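Local coordinates for Non-structural protein 9 (PDB 5C94) that forms a homodimer and binds RNA, probably as an accessory component of the coronavirus replication machinery, at residues A58-L61 against Q67-V70. Numbering follows the deposited sequence.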
ATOM      1  N   ALA A  58      15.775  12.956  -6.675  1.00 25.46           N
ATOM      2  CA  ALA A  58      15.836  12.989  -5.217  1.00 22.26           C
ATOM      3  C   ALA A  58      17.194  12.510  -4.754  1.00 27.47           C
ATOM      4  O   ALA A  58      17.918  11.829  -5.499  1.00 27.27           O
ATOM      5  CB  ALA A  58      14.741  12.144  -4.599  1.00 18.30           C
ATOM      6  N   SER A  59      17.543  12.864  -3.521  1.00 24.01           N
ATOM      7  CA  SER A  59      18.837  12.462  -2.980  1.00 23.80           C
ATOM      8  C   SER A  59      18.784  12.129  -1.495  1.00 22.84           C
ATOM      9  O   SER A  59      18.070  12.764  -0.706  1.00 25.78           O
ATOM     10  CB  SER A  59      19.874  13.553  -3.231  1.00 24.97           C
ATOM     11  OG  SER A  59      21.174  13.038  -3.037  1.00 27.76           O
ATOM     12  N   PHE A  60      19.559  11.121  -1.126  1.00 25.21           N
ATOM     13  CA  PHE A  60      19.595  10.642   0.247  1.00 32.24           C
ATOM     14  C   PHE A  60      20.770   9.678   0.451  1.00 36.61           C
ATOM     15  O   PHE A  60      21.486   9.325  -0.503  1.00 31.07           O
ATOM     16  CB  PHE A  60      18.274   9.964   0.603  1.00 25.64           C
ATOM     17  CG  PHE A  60      17.796   8.994  -0.441  1.00 25.59           C
ATOM     18  CD1 PHE A  60      18.370   7.726  -0.545  1.00 23.55           C
ATOM     19  CD2 PHE A  60      16.774   9.348  -1.320  1.00 28.75           C
ATOM     20  CE1 PHE A  60      17.938   6.824  -1.516  1.00 30.35           C
ATOM     21  CE2 PHE A  60      16.324   8.451  -2.297  1.00 31.90           C
ATOM     22  CZ  PHE A  60      16.911   7.186  -2.397  1.00 36.20           C
ATOM     23  N   LEU A  61      20.995   9.250   1.674  1.00 42.92           N
ATOM     24  CA  LEU A  61      22.019   8.253   1.948  1.00 41.94           C
ATOM     25  C   LEU A  61      21.476   6.866   1.767  1.00 46.23           C
ATOM     26  O   LEU A  61      20.344   6.633   2.058  1.00 58.04           O
ATOM     27  CB  LEU A  61      22.543   8.388   3.358  1.00 43.67           C
ATOM     28  CG  LEU A  61      23.327   9.628   3.738  1.00 48.18           C
ATOM     29  CD1 LEU A  61      23.863   9.529   5.139  1.00 40.26           C
ATOM     30  CD2 LEU A  61      24.433   9.927   2.765  1.00 46.74           C
ATOM     31  N   GLN A  67      25.982   8.995  -0.316  1.00 28.99           N
ATOM     32  CA  GLN A  67      25.051   9.914  -1.000  1.00 32.83           C
ATOM     33  C   GLN A  67      24.686   9.481  -2.426  1.00 35.51           C
ATOM     34  O   GLN A  67      25.543   9.449  -3.321  1.00 43.69           O
ATOM     35  CB  GLN A  67      25.631  11.336  -1.056  1.00 21.89           C
ATOM     36  CG  GLN A  67      24.600  12.404  -1.508  1.00 24.01           C
ATOM     37  CD  GLN A  67      23.638  12.809  -0.386  1.00 29.40           C
ATOM     38  OE1 GLN A  67      23.954  12.659   0.796  1.00 37.67           O
ATOM     39  NE2 GLN A  67      22.450  13.292  -0.754  1.00 32.04           N
ATOM     40  N   ILE A  68      23.414   9.167  -2.650  1.00 30.46           N
ATOM     41  CA  ILE A  68      22.999   8.756  -3.988  1.00 33.52           C
ATOM     42  C   ILE A  68      21.891   9.636  -4.551  1.00 26.55           C
ATOM     43  O   ILE A  68      21.248  10.401  -3.823  1.00 28.90           O
ATOM     44  CB  ILE A  68      22.515   7.301  -4.020  1.00 41.46           C
ATOM     45  CG1 ILE A  68      21.179   7.168  -3.310  1.00 37.51           C
ATOM     46  CG2 ILE A  68      23.555   6.352  -3.397  1.00 48.95           C
ATOM     47  CD1 ILE A  68      20.380   5.983  -3.814  1.00 37.17           C
ATOM     48  N   TYR A  69      21.685   9.520  -5.862  1.00 25.04           N
ATOM     49  CA  TYR A  69      20.638  10.244  -6.570  1.00 23.21           C
ATOM     50  C   TYR A  69      19.718   9.270  -7.318  1.00 22.55           C
ATOM     51  O   TYR A  69      20.166   8.258  -7.869  1.00 26.61           O
ATOM     52  CB  TYR A  69      21.273  11.274  -7.514  1.00 24.00           C
ATOM     53  CG  TYR A  69      22.044  12.338  -6.740  1.00 32.35           C
ATOM     54  CD1 TYR A  69      23.359  12.107  -6.307  1.00 36.52           C
ATOM     55  CD2 TYR A  69      21.450  13.552  -6.403  1.00 28.70           C
ATOM     56  CE1 TYR A  69      24.059  13.065  -5.574  1.00 36.42           C
ATOM     57  CE2 TYR A  69      22.140  14.512  -5.679  1.00 30.58           C
ATOM     58  CZ  TYR A  69      23.440  14.267  -5.266  1.00 41.17           C
ATOM     59  OH  TYR A  69      24.110  15.230  -4.539  1.00 45.28           O
ATOM     60  N   VAL A  70      18.419   9.553  -7.279  1.00 19.67           N
ATOM     61  CA  VAL A  70      17.425   8.748  -7.990  1.00 17.86           C
ATOM     62  C   VAL A  70      16.481   9.636  -8.814  1.00 20.24           C
ATOM     63  O   VAL A  70      16.154  10.767  -8.425  1.00 16.49           O
ATOM     64  CB  VAL A  70      16.574   7.878  -7.022  1.00 21.02           C
ATOM     65  CG1 VAL A  70      17.456   6.925  -6.245  1.00 14.78           C
ATOM     66  CG2 VAL A  70      15.778   8.749  -6.065  1.00 21.92           C
TER
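Ser-59 sits opposite Tyr-69 in a non-hydrogen-bonded pair of the antiparallel hairpin, and its short side chain is engaged along its whole length. The CB of Ser-59 lies 3.5 Å from both CE2 of Tyr-69 and the Ile-68 carbonyl oxygen. With OG anti to the backbone N (chi1 -165°), the hydroxyl swings across to the partner strand and rests over one face of the tyrosine ring, toward its rim. There Ser-59 OG donates to Ile-68 O at 2.8 Å, arriving from above the carbonyl plane. Ser-59 OG also accepts from NE2 of Gln-67 at 2.6 Å. A bend at chi2 (78°) brings that amide back over the neighbouring strand, while its OE1 packs against CD2 of Leu-61. Ile-68 O is thus gripped twice, because the longer bond from Phe-60 N (3.3 Å) reaches it from the opposite face. The return bond, Ile-68 N to Phe-60 O, is shorter and almost straight, and Ala-58 and Val-70 exchange two further backbone bonds. On the other face of the sheet the Phe-60 ring crosses Ile-68 at a slant, CE1 meeting CD1 at 3.5 Å, and CE2 touches CG2 of Val-70. Val-45 of strand 42-50 also packs on this ring, joining the hairpin to the nsp9 barrel. The hairpin therefore has two chemistries: an apolar face turned toward strand 42-50 and, on the other, a buried hydroxyl that both donates and accepts, tying side chains to backbone.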